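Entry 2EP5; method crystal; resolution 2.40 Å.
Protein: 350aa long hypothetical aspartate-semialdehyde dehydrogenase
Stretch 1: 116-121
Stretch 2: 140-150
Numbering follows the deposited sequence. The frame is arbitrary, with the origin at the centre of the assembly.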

# COMPACT_ATOMS: atom_id res chain seq x y z
N ASP A 116 -35.81 22.40 11.40
CA ASP A 116 -36.69 22.78 10.30
C ASP A 116 -36.15 22.36 8.95
O ASP A 116 -36.77 22.60 7.91
CB ASP A 116 -36.91 24.30 10.30
CG ASP A 116 -37.45 24.81 11.61
OD1 ASP A 116 -38.39 24.18 12.16
OD2 ASP A 116 -36.94 25.84 12.10
N VAL A 117 -34.98 21.73 8.95
CA VAL A 117 -34.36 21.29 7.71
C VAL A 117 -34.35 19.77 7.62
O VAL A 117 -33.84 19.09 8.50
CB VAL A 117 -32.92 21.83 7.62
CG1 VAL A 117 -32.30 21.45 6.29
CG2 VAL A 117 -32.93 23.34 7.79
N PRO A 118 -34.92 19.23 6.54
CA PRO A 118 -34.95 17.77 6.36
C PRO A 118 -33.55 17.22 6.06
O PRO A 118 -32.81 17.82 5.28
CB PRO A 118 -35.89 17.58 5.17
CG PRO A 118 -36.61 18.92 5.02
CD PRO A 118 -35.56 19.91 5.40
N LEU A 119 -33.19 16.11 6.70
CA LEU A 119 -31.90 15.45 6.46
C LEU A 119 -32.33 14.19 5.73
O LEU A 119 -32.85 13.25 6.32
CB LEU A 119 -31.21 15.10 7.78
CG LEU A 119 -29.77 14.59 7.68
CD1 LEU A 119 -28.91 15.60 6.91
CD2 LEU A 119 -29.22 14.37 9.08
N ILE A 120 -32.11 14.18 4.42
CA ILE A 120 -32.56 13.06 3.61
C ILE A 120 -31.62 11.99 3.10
O ILE A 120 -30.50 12.26 2.66
CB ILE A 120 -33.35 13.58 2.37
CG1 ILE A 120 -34.47 14.52 2.82
CG2 ILE A 120 -33.95 12.40 1.60
CD1 ILE A 120 -35.47 13.89 3.77
N ASN A 121 -32.12 10.77 3.18
CA ASN A 121 -31.50 9.56 2.66
C ASN A 121 -32.78 8.94 2.11
O ASN A 121 -33.51 8.25 2.83
CB ASN A 121 -30.88 8.68 3.75
CG ASN A 121 -30.02 7.57 3.17
OD1 ASN A 121 -29.99 7.38 1.95
ND2 ASN A 121 -29.31 6.83 4.03
N GLY A 140 -38.20 32.02 8.04
CA GLY A 140 -38.39 33.32 7.44
C GLY A 140 -37.55 33.41 6.18
O GLY A 140 -37.00 34.47 5.86
N TRP A 141 -37.46 32.30 5.46
CA TRP A 141 -36.69 32.25 4.21
C TRP A 141 -37.61 32.32 3.01
O TRP A 141 -38.75 31.86 3.07
CB TRP A 141 -35.91 30.93 4.07
CG TRP A 141 -34.88 30.63 5.11
CD1 TRP A 141 -34.20 31.53 5.87
CD2 TRP A 141 -34.35 29.34 5.42
NE1 TRP A 141 -33.26 30.87 6.64
CE2 TRP A 141 -33.34 29.53 6.38
CE3 TRP A 141 -34.63 28.05 4.98
CZ2 TRP A 141 -32.59 28.47 6.91
CZ3 TRP A 141 -33.89 26.98 5.51
CH2 TRP A 141 -32.88 27.21 6.47
N LYS A 142 -37.10 32.85 1.91
CA LYS A 142 -37.84 32.92 0.66
C LYS A 142 -37.50 31.65 -0.11
O LYS A 142 -38.18 31.27 -1.06
CB LYS A 142 -37.40 34.14 -0.16
CG LYS A 142 -37.63 35.47 0.51
CD LYS A 142 -37.00 36.62 -0.27
CE LYS A 142 -37.58 36.76 -1.68
NZ LYS A 142 -37.05 37.95 -2.40
N GLY A 143 -36.42 30.99 0.32
CA GLY A 143 -35.97 29.78 -0.34
C GLY A 143 -36.26 28.47 0.37
O GLY A 143 -37.03 28.43 1.33
N ILE A 144 -35.63 27.41 -0.12
CA ILE A 144 -35.79 26.07 0.42
C ILE A 144 -34.42 25.41 0.64
O ILE A 144 -33.54 25.50 -0.21
CB ILE A 144 -36.59 25.18 -0.55
CG1 ILE A 144 -38.05 25.64 -0.61
CG2 ILE A 144 -36.48 23.71 -0.15
CD1 ILE A 144 -38.78 25.62 0.73
N LEU A 145 -34.24 24.76 1.79
CA LEU A 145 -32.99 24.08 2.09
C LEU A 145 -33.24 22.64 2.53
O LEU A 145 -34.06 22.37 3.41
CB LEU A 145 -32.22 24.82 3.19
CG LEU A 145 -30.88 24.17 3.55
CD1 LEU A 145 -29.98 24.17 2.34
CD2 LEU A 145 -30.21 24.92 4.68
N VAL A 146 -32.53 21.72 1.88
CA VAL A 146 -32.62 20.30 2.18
C VAL A 146 -31.20 19.79 2.39
O VAL A 146 -30.26 20.23 1.72
CB VAL A 146 -33.28 19.50 1.02
CG1 VAL A 146 -33.34 18.02 1.37
CG2 VAL A 146 -34.70 20.03 0.75
N LYS A 147 -31.02 18.87 3.33
CA LYS A 147 -29.69 18.37 3.59
C LYS A 147 -29.57 16.86 3.46
O LYS A 147 -30.55 16.13 3.54
CB LYS A 147 -29.24 18.81 4.99
CG LYS A 147 -28.80 20.26 5.06
CD LYS A 147 -27.44 20.44 4.38
CE LYS A 147 -27.04 21.90 4.29
NZ LYS A 147 -25.59 22.07 3.99
N ASN A 148 -28.34 16.42 3.23
CA ASN A 148 -28.03 15.00 3.12
C ASN A 148 -27.04 14.73 4.24
O ASN A 148 -26.24 15.60 4.59
CB ASN A 148 -27.41 14.69 1.76
CG ASN A 148 -28.41 14.81 0.63
OD1 ASN A 148 -28.25 15.61 -0.29
ND2 ASN A 148 -29.47 14.01 0.70
N PRO A 149 -27.09 13.54 4.83
CA PRO A 149 -26.18 13.22 5.93
C PRO A 149 -24.74 12.86 5.61
O PRO A 149 -24.35 12.69 4.45
CB PRO A 149 -26.90 12.06 6.62
CG PRO A 149 -27.49 11.32 5.46
CD PRO A 149 -28.06 12.44 4.60
N ASN A 150 -23.95 12.77 6.67
CA ASN A 150 -22.56 12.38 6.60
C ASN A 150 -22.54 11.03 5.87
O ASN A 150 -23.39 10.17 6.12
CB ASN A 150 -22.01 12.26 8.04
CG ASN A 150 -20.80 11.36 8.15
OD1 ASN A 150 -20.92 10.15 8.35
ND2 ASN A 150 -19.61 11.96 8.02

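What fills the apolar centre of the contact? Val117, its CA-to-CB bond pointing toward the second stretch, sets CG1 4.1 Å from CG of Leu145 and CG2 4.1 Å from CH2 of Trp141, which it meets obliquely. CG2 also lies 4.4 Å from CD2 of Leu145, so both methyls pack against that leucine and CG2 touches the tryptophan as well; all three residues are buried.

How does the packing continue along the chain? Ile120 brings CG1 to 4.0 Å from CG1 of Val146. Leu119 starts out sideways, but its end comes nearer: CG lies 4.0 Å from CB of Pro149, and CD1 lies 3.8 Å from CB of Lys147. The aliphatic part of that lysine thus serves the apolar contact, while its end leads away and NZ is hydrogen-bonded elsewhere in the structure.

What joins the backbones? A single beta bridge pairs Leu119 with Lys147. Lys147 N donates to Pro118 O at 2.8 Å, and Ile120 N donates to Lys147 O at 2.6 Å, both nearly straight. Pro118 lacks an N-H but needs only its carbonyl here.

What closes the polar edge? Asn148 ND2 donates to Ile120 O at 2.8 Å. Although its CA-to-CB bond points away overall, chi1 in m and chi2 at 120° bring the amide back, so asparagine supplies the donor this backbone carbonyl accepts.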